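PDB 3F3B: phage-like element PBSX protein XkdH, which is of unknown function but, as a protein of the defective prophage PBSX in a phage barrel family, may be a structural part of the phage-like particle. Local coordinates for residues Y14-Q19 with P35-P40. Residues are numbered along the deposited sequence; the frame is centred on the assembly and turned at random.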
loop_
_atom_site.group_PDB
_atom_site.type_symbol
_atom_site.label_atom_id
_atom_site.label_comp_id
_atom_site.label_asym_id
_atom_site.label_seq_id
_atom_site.Cartn_x
_atom_site.Cartn_y
_atom_site.Cartn_z
ATOM N N TYR A 14 1.499 6.222 -1.011
ATOM C CA TYR A 14 0.915 6.845 -2.197
ATOM C C TYR A 14 -0.580 6.577 -2.181
ATOM O O TYR A 14 -1.009 5.426 -2.054
ATOM C CB TYR A 14 1.475 6.227 -3.486
ATOM C CG TYR A 14 2.968 6.336 -3.668
ATOM C CD1 TYR A 14 3.509 7.105 -4.701
ATOM C CD2 TYR A 14 3.844 5.649 -2.826
ATOM C CE1 TYR A 14 4.888 7.183 -4.892
ATOM C CE2 TYR A 14 5.219 5.721 -3.003
ATOM C CZ TYR A 14 5.739 6.489 -4.036
ATOM O OH TYR A 14 7.105 6.572 -4.198
ATOM N N HIS A 15 -1.373 7.629 -2.341
ATOM C CA HIS A 15 -2.815 7.480 -2.350
ATOM C C HIS A 15 -3.371 7.386 -3.765
ATOM O O HIS A 15 -2.870 8.037 -4.682
ATOM C CB HIS A 15 -3.467 8.662 -1.645
ATOM C CG HIS A 15 -3.001 8.861 -0.241
ATOM N ND1 HIS A 15 -2.837 7.815 0.643
ATOM C CD2 HIS A 15 -2.717 9.987 0.450
ATOM C CE1 HIS A 15 -2.475 8.291 1.819
ATOM N NE2 HIS A 15 -2.395 9.606 1.730
ATOM N N GLU A 16 -4.401 6.568 -3.942
ATOM C CA GLU A 16 -5.037 6.454 -5.242
ATOM C C GLU A 16 -5.644 7.833 -5.496
ATOM O O GLU A 16 -6.140 8.477 -4.570
ATOM C CB GLU A 16 -6.140 5.388 -5.209
ATOM C CG GLU A 16 -5.627 3.959 -5.066
ATOM C CD GLU A 16 -5.107 3.378 -6.378
ATOM O OE1 GLU A 16 -4.492 4.132 -7.168
ATOM O OE2 GLU A 16 -5.301 2.163 -6.618
ATOM N N ALA A 17 -5.594 8.299 -6.735
ATOM C CA ALA A 17 -6.150 9.606 -7.050
ATOM C C ALA A 17 -6.878 9.593 -8.385
ATOM O O ALA A 17 -6.521 8.840 -9.292
ATOM C CB ALA A 17 -5.037 10.662 -7.066
ATOM N N ALA A 18 -7.915 10.416 -8.491
ATOM C CA ALA A 18 -8.677 10.511 -9.728
ATOM C C ALA A 18 -7.849 11.358 -10.684
ATOM O O ALA A 18 -7.420 12.460 -10.330
ATOM C CB ALA A 18 -10.023 11.167 -9.472
ATOM N N GLN A 19 -7.614 10.833 -11.886
ATOM C CA GLN A 19 -6.827 11.540 -12.894
ATOM C C GLN A 19 -7.700 12.441 -13.753
ATOM O O GLN A 19 -8.893 12.190 -13.925
ATOM C CB GLN A 19 -6.090 10.539 -13.784
ATOM C CG GLN A 19 -5.192 9.591 -13.014
ATOM C CD GLN A 19 -4.135 10.322 -12.211
ATOM O OE1 GLN A 19 -3.256 10.980 -12.772
ATOM N NE2 GLN A 19 -4.218 10.216 -10.888
ATOM N N PRO A 35 -13.778 7.955 -13.131
ATOM C CA PRO A 35 -12.488 8.569 -13.458
ATOM C C PRO A 35 -11.397 7.521 -13.601
ATOM O O PRO A 35 -11.612 6.346 -13.307
ATOM C CB PRO A 35 -12.217 9.481 -12.258
ATOM C CG PRO A 35 -13.585 9.730 -11.675
ATOM C CD PRO A 35 -14.229 8.383 -11.796
ATOM N N VAL A 36 -10.229 7.958 -14.057
ATOM C CA VAL A 36 -9.087 7.069 -14.198
ATOM C C VAL A 36 -8.339 7.194 -12.881
ATOM O O VAL A 36 -7.870 8.275 -12.537
ATOM C CB VAL A 36 -8.165 7.502 -15.351
ATOM C CG1 VAL A 36 -6.926 6.612 -15.389
ATOM C CG2 VAL A 36 -8.925 7.427 -16.674
ATOM N N ILE A 37 -8.246 6.089 -12.148
ATOM C CA ILE A 37 -7.588 6.061 -10.844
ATOM C C ILE A 37 -6.164 5.530 -10.938
ATOM O O ILE A 37 -5.932 4.464 -11.519
ATOM C CB ILE A 37 -8.364 5.154 -9.848
ATOM C CG1 ILE A 37 -9.872 5.428 -9.940
ATOM C CG2 ILE A 37 -7.848 5.376 -8.431
ATOM C CD1 ILE A 37 -10.259 6.867 -9.714
ATOM N N SER A 38 -5.218 6.266 -10.359
ATOM C CA SER A 38 -3.812 5.859 -10.368
ATOM C C SER A 38 -3.035 6.574 -9.276
ATOM O O SER A 38 -3.567 7.460 -8.612
ATOM C CB SER A 38 -3.175 6.164 -11.723
ATOM O OG SER A 38 -3.173 7.556 -11.979
ATOM N N TYR A 39 -1.776 6.186 -9.093
ATOM C CA TYR A 39 -0.929 6.800 -8.072
ATOM C C TYR A 39 -0.053 7.891 -8.671
ATOM O O TYR A 39 0.267 7.860 -9.855
ATOM C CB TYR A 39 -0.008 5.763 -7.413
ATOM C CG TYR A 39 -0.703 4.575 -6.789
ATOM C CD1 TYR A 39 -0.715 3.338 -7.428
ATOM C CD2 TYR A 39 -1.330 4.681 -5.552
ATOM C CE1 TYR A 39 -1.333 2.231 -6.843
ATOM C CE2 TYR A 39 -1.952 3.581 -4.962
ATOM C CZ TYR A 39 -1.950 2.365 -5.613
ATOM O OH TYR A 39 -2.575 1.284 -5.047
ATOM N N PRO A 40 0.349 8.874 -7.854
ATOM C CA PRO A 40 1.203 9.970 -8.326
ATOM C C PRO A 40 2.663 9.512 -8.440
ATOM O O PRO A 40 3.023 8.448 -7.937
ATOM C CB PRO A 40 1.011 11.026 -7.251
ATOM C CG PRO A 40 0.863 10.181 -5.999
ATOM C CD PRO A 40 -0.089 9.104 -6.465
#
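Glu16 lies flat over the Tyr39 ring at the base of a two-stranded antiparallel hairpin arm, which residues 14-19 and 35-40 form about 13 Å, centre to centre, from the middle of the all-beta chain. The carboxylate and ring planes are 1° apart, with OE1 of Glu16 3.3 Å above the plane and over the ring centre. A bend at chi2 of Glu16 (-79°) swings CD back over the phenol, 3.4 Å from CZ of Tyr39. Stacked this way, the carboxylate offers the ring its flat side; the phenol OH gives its hydrogen bond to the backbone O of Asn85.

Apolar and ring contacts are modest. At the inner end CB of Tyr14 touches CD2 of Tyr39, while the Tyr14 ring edge meets the polar O of Pro40 near its plane; the same tyrosine makes a cation-pi contact with Lys87, tying the base of the arm to strand 87-90. Farther out, CG2 of Ile37 packs on CB of Glu16 at 3.6 Å, and CB of Ala18 meets CB of Pro35, on the sheet face that Ala18 shares with Ile37.

Backbone bonding centres on Ala17 and Ser38, a hydrogen-bonded pair: Ala17 N gives to Ser38 O at 2.9 Å, and Ser38 N returns the bond to Ala17 O at 3.1 Å. Next comes Ala18 with Ile37, a non-hydrogen-bonded pair, where CA of Ile37 makes a CA-H...O contact with Ala17 O. On the face of Ala17 and Ser38, the Gln19 side chain folds back along its own strand. Its NE2 gives a nearly straight bond (168°) to Ala17 O at 3.1 Å, from above the carbonyl plane, whereas Ser38 N reaches that oxygen within the plane. The amide's placing, hence its bond, is tentative: Gln19 CD lies 2.9 Å from Ser38 OG.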